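Local coordinates for heat shock protein, putative (Plasmodium falciparum, PDB 1Y6Z) that probably works as an ATP-dependent chaperone of the Hsp90 family that binds unfolded proteins, the piece here being its middle domain, at residues S192-E195 against N196-E199; N152-G155 against K156-K159. All coordinates share one frame; numbering follows the deposited sequence.

Contact 1 of 2, residues S192-E195 against N196-E199; sequences SYIE and NMKE
Y193 and M197 meet obliquely where helix 190-195 gives way to a loop, the thioether chain slanting past the CD2-CE2 side of the phenol ring. The side chains come nearest at Y193 CE2 and M197 CG, 4.0 Å apart. With CG anti to the backbone N (chi1 -178°), the ring of Y193 swings out beside M197, and its hydroxyl bonds to the backbone of D230 and Y205. M197 bends at its last torsion, and its SD comes within 3.9 Å of I194 CA. On another side of the turn E195 and N196 run alongside each other, pointing the same way, with carboxylate and amide planes 70° apart and E195 OE1 3.4 Å from N196 ND2. The main chain ends the helix gradually: N196 N makes only weak bonds to the carbonyls of S192 and Y193, whereas M197 N reaches I194 O at 3.2 Å along a fairly straight N-H (159°), from above the carbonyl plane. The turn thus closes on an i-to-i+3 bond before the chain straightens toward strand 204-208. I194 and M197 both rest on Y254 in the loop between helix 237-249 and strand 256-258, and I194 also packs on R127 of the second subunit.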
loop_
_atom_site.group_PDB
_atom_site.type_symbol
_atom_site.label_atom_id
_atom_site.label_comp_id
_atom_site.label_asym_id
_atom_site.label_seq_id
_atom_site.Cartn_x
_atom_site.Cartn_y
_atom_site.Cartn_z
ATOM N N SER B 192 8.865 0.665 -14.288
ATOM C CA SER B 192 8.858 0.751 -15.722
ATOM C C SER B 192 10.186 0.250 -16.287
ATOM O O SER B 192 10.186 -0.438 -17.307
ATOM C CB SER B 192 8.573 2.153 -16.229
ATOM O OG SER B 192 7.286 2.600 -15.843
ATOM N N TYR B 193 11.285 0.580 -15.608
ATOM C CA TYR B 193 12.577 -0.008 -15.943
ATOM C C TYR B 193 12.494 -1.526 -15.881
ATOM O O TYR B 193 12.942 -2.194 -16.809
ATOM C CB TYR B 193 13.714 0.512 -15.056
ATOM C CG TYR B 193 15.114 -0.022 -15.375
ATOM C CD1 TYR B 193 16.097 0.807 -15.914
ATOM C CD2 TYR B 193 15.457 -1.346 -15.102
ATOM C CE1 TYR B 193 17.384 0.335 -16.154
ATOM C CE2 TYR B 193 16.720 -1.833 -15.395
ATOM C CZ TYR B 193 17.673 -1.001 -15.918
ATOM O OH TYR B 193 18.934 -1.540 -16.168
ATOM N N ILE B 194 12.002 -2.055 -14.762
ATOM C CA ILE B 194 11.868 -3.495 -14.574
ATOM C C ILE B 194 11.071 -4.138 -15.727
ATOM O O ILE B 194 11.491 -5.159 -16.268
ATOM C CB ILE B 194 11.218 -3.853 -13.215
ATOM C CG1 ILE B 194 12.215 -3.584 -12.073
ATOM C CG2 ILE B 194 10.748 -5.340 -13.215
ATOM C CD1 ILE B 194 11.638 -3.629 -10.667
ATOM N N GLU B 195 9.946 -3.503 -16.088
ATOM C CA GLU B 195 9.061 -3.857 -17.215
ATOM C C GLU B 195 9.814 -4.003 -18.535
ATOM O O GLU B 195 9.527 -4.891 -19.346
ATOM C CB GLU B 195 7.946 -2.785 -17.319
ATOM C CG GLU B 195 7.560 -2.276 -18.722
ATOM C CD GLU B 195 6.739 -0.940 -18.747
ATOM O OE1 GLU B 195 6.922 -0.152 -19.698
ATOM O OE2 GLU B 195 5.892 -0.670 -17.857
ATOM N N ASN B 196 10.791 -3.127 -18.724
ATOM C CA ASN B 196 11.533 -3.023 -19.967
ATOM C C ASN B 196 12.807 -3.856 -20.009
ATOM O O ASN B 196 13.549 -3.761 -20.961
ATOM C CB ASN B 196 11.831 -1.554 -20.278
ATOM C CG ASN B 196 10.649 -0.840 -20.871
ATOM O OD1 ASN B 196 10.061 -1.317 -21.853
ATOM N ND2 ASN B 196 10.269 0.305 -20.275
ATOM N N MET B 197 13.050 -4.672 -18.997
ATOM C CA MET B 197 14.304 -5.447 -18.896
ATOM C C MET B 197 14.376 -6.515 -19.998
ATOM O O MET B 197 13.388 -7.139 -20.335
ATOM C CB MET B 197 14.475 -6.121 -17.523
ATOM C CG MET B 197 14.749 -5.169 -16.303
ATOM S SD MET B 197 14.935 -5.962 -14.712
ATOM C CE MET B 197 16.559 -6.652 -14.788
ATOM N N LYS B 198 15.552 -6.693 -20.560
ATOM C CA LYS B 198 15.744 -7.758 -21.539
ATOM C C LYS B 198 15.630 -9.159 -20.911
ATOM O O LYS B 198 15.571 -9.324 -19.676
ATOM C CB LYS B 198 17.080 -7.568 -22.264
ATOM C CG LYS B 198 17.217 -6.268 -23.015
ATOM C CD LYS B 198 16.166 -6.132 -24.123
ATOM C CE LYS B 198 16.645 -5.218 -25.256
ATOM N NZ LYS B 198 16.537 -3.759 -24.935
ATOM N N GLU B 199 15.609 -10.167 -21.782
ATOM C CA GLU B 199 15.224 -11.520 -21.419
ATOM C C GLU B 199 16.033 -12.124 -20.287
ATOM O O GLU B 199 15.448 -12.647 -19.308
ATOM C CB GLU B 199 15.269 -12.429 -22.656
ATOM C CG GLU B 199 14.295 -11.942 -23.722
ATOM C CD GLU B 199 13.323 -13.024 -24.173
ATOM O OE1 GLU B 199 13.795 -14.040 -24.744
ATOM O OE2 GLU B 199 12.085 -12.835 -23.983
#

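Contact 2 of 2, residues N152-G155 against K156-K159; sequences NTFG and KYLK
F154 O receives both Y157 N and L158 N where helix 145-164 is kinked, as residues 152-155 pass into 156-159. The bond from Y157 N is the shorter, 2.9 Å to F154 O, but bent (132°), with the donor well above the carbonyl plane; that from L158 N is weak. The i-4 pattern resumes weakly at L158 and firmly at K159, whose N lies 3.1 Å from G155 O and only 21° from the carbonyl plane. At the kink neither K156 N nor Y157 N makes the usual bond to the carbonyl four residues back; Y157 N turns to F154 O, three back, instead. A water fills in, accepting from K156 N at 2.8 Å and giving a weak bond to N152 O. This is a water-bridged kink inside helix 145-164, in the Hsp90 middle domain. F154 and Y157 face the loops holding P54 and L61.

Among the side chains, F154 and Y157 cross at a slant: Y157 CD1 sits at the edge of the F154 ring, near its plane, 4.1 Å from F154 CD2. T153 CG2 lies over the centre of one face of the F154 ring, 3.6 Å above its plane. F96 stacks on F154 and also meets the Y157 ring, while the Y157 hydroxyl bonds to M65 O. K156 takes the crowded first torsion (chi1 53°), which lays its chain back along the preceding turn, CE 4.0 Å from T153 O. K159 runs extended past the G155 carbonyl, its CG 3.5 Å from G155 O, and its ammonium forms a salt bridge with D239 at the start of helix 237-249.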
loop_
_atom_site.group_PDB
_atom_site.type_symbol
_atom_site.label_atom_id
_atom_site.label_comp_id
_atom_site.label_asym_id
_atom_site.label_seq_id
_atom_site.Cartn_x
_atom_site.Cartn_y
_atom_site.Cartn_z
ATOM N N ASN B 152 9.741 17.128 -9.321
ATOM C CA ASN B 152 10.718 18.252 -9.559
ATOM C C ASN B 152 11.028 19.088 -8.296
ATOM O O ASN B 152 12.161 19.546 -8.118
ATOM C CB ASN B 152 10.212 19.205 -10.657
ATOM C CG ASN B 152 10.320 18.619 -12.076
ATOM O OD1 ASN B 152 9.649 19.111 -13.006
ATOM N ND2 ASN B 152 11.121 17.582 -12.244
ATOM N N THR B 153 10.043 19.250 -7.408
ATOM C CA THR B 153 10.184 20.075 -6.158
ATOM C C THR B 153 10.595 19.252 -4.930
ATOM O O THR B 153 11.475 19.683 -4.153
ATOM C CB THR B 153 8.837 20.761 -5.823
ATOM O OG1 THR B 153 8.287 21.325 -7.028
ATOM C CG2 THR B 153 8.934 21.844 -4.641
ATOM N N PHE B 154 9.921 18.101 -4.748
ATOM C CA PHE B 154 10.032 17.311 -3.532
ATOM C C PHE B 154 10.630 15.911 -3.723
ATOM O O PHE B 154 10.881 15.203 -2.760
ATOM C CB PHE B 154 8.650 17.176 -2.862
ATOM C CG PHE B 154 8.040 18.474 -2.480
ATOM C CD1 PHE B 154 6.865 18.919 -3.124
ATOM C CD2 PHE B 154 8.598 19.260 -1.446
ATOM C CE1 PHE B 154 6.230 20.174 -2.781
ATOM C CE2 PHE B 154 7.992 20.533 -1.079
ATOM C CZ PHE B 154 6.799 20.990 -1.775
ATOM N N GLY B 155 10.934 15.555 -4.971
ATOM C CA GLY B 155 11.603 14.271 -5.277
ATOM C C GLY B 155 12.894 14.031 -4.521
ATOM O O GLY B 155 13.196 12.885 -4.213
ATOM N N LYS B 156 13.677 15.104 -4.235
ATOM C CA LYS B 156 14.880 14.950 -3.444
ATOM C C LYS B 156 14.560 14.373 -2.074
ATOM O O LYS B 156 15.329 13.554 -1.548
ATOM C CB LYS B 156 15.633 16.293 -3.300
ATOM C CG LYS B 156 14.723 17.450 -2.775
ATOM C CD LYS B 156 15.442 18.816 -2.954
ATOM C CE LYS B 156 14.819 19.848 -2.009
ATOM N NZ LYS B 156 15.632 21.187 -2.114
ATOM N N TYR B 157 13.409 14.775 -1.493
ATOM C CA TYR B 157 13.029 14.271 -0.145
ATOM C C TYR B 157 12.707 12.769 -0.204
ATOM O O TYR B 157 13.039 12.028 0.684
ATOM C CB TYR B 157 11.841 15.051 0.428
ATOM C CG TYR B 157 12.271 16.420 0.818
ATOM C CD1 TYR B 157 11.997 17.508 0.013
ATOM C CD2 TYR B 157 13.024 16.609 1.954
ATOM C CE1 TYR B 157 12.443 18.822 0.409
ATOM C CE2 TYR B 157 13.467 17.928 2.373
ATOM C CZ TYR B 157 13.176 18.999 1.609
ATOM O OH TYR B 157 13.680 20.277 1.953
ATOM N N LEU B 158 12.037 12.379 -1.253
ATOM C CA LEU B 158 11.671 10.945 -1.403
ATOM C C LEU B 158 12.933 10.100 -1.525
ATOM O O LEU B 158 13.044 9.038 -0.903
ATOM C CB LEU B 158 10.758 10.808 -2.599
ATOM C CG LEU B 158 9.263 11.023 -2.326
ATOM C CD1 LEU B 158 8.898 12.447 -1.812
ATOM C CD2 LEU B 158 8.466 10.676 -3.625
ATOM N N LYS B 159 13.942 10.644 -2.241
ATOM C CA LYS B 159 15.247 9.953 -2.459
ATOM C C LYS B 159 15.922 9.764 -1.143
ATOM O O LYS B 159 16.416 8.683 -0.867
ATOM C CB LYS B 159 16.114 10.715 -3.454
ATOM C CG LYS B 159 15.696 10.486 -4.909
ATOM C CD LYS B 159 16.339 11.541 -5.832
ATOM C CE LYS B 159 15.739 11.531 -7.219
ATOM N NZ LYS B 159 16.179 12.860 -7.872
HETATM O O HOH W 1 13.631 17.269 -6.086
#

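How the contacts relate
Coming from the N terminus, the chain first builds the five-strand mixed sheet and helix 121-141, then reaches contact 2 (152-159) within helix 145-164. Contact 1 (192-199) follows at the end of helix 190-195. The two are in series, neither nesting nor crossing, and neither closes a long loop: contact 2 joins successive turns of one helix, contact 1 a helix end to the loop after it. Their centres are 24 Å apart and their nearest atoms about 14 Å. Contact 2 lies near the centre of the chain, bordering the loops beside the mixed sheet and helix 237-249; contact 1 is peripheral, leading into the parallel sheet of strands 231-234, 204-208 and 256-258 and meeting the second subunit.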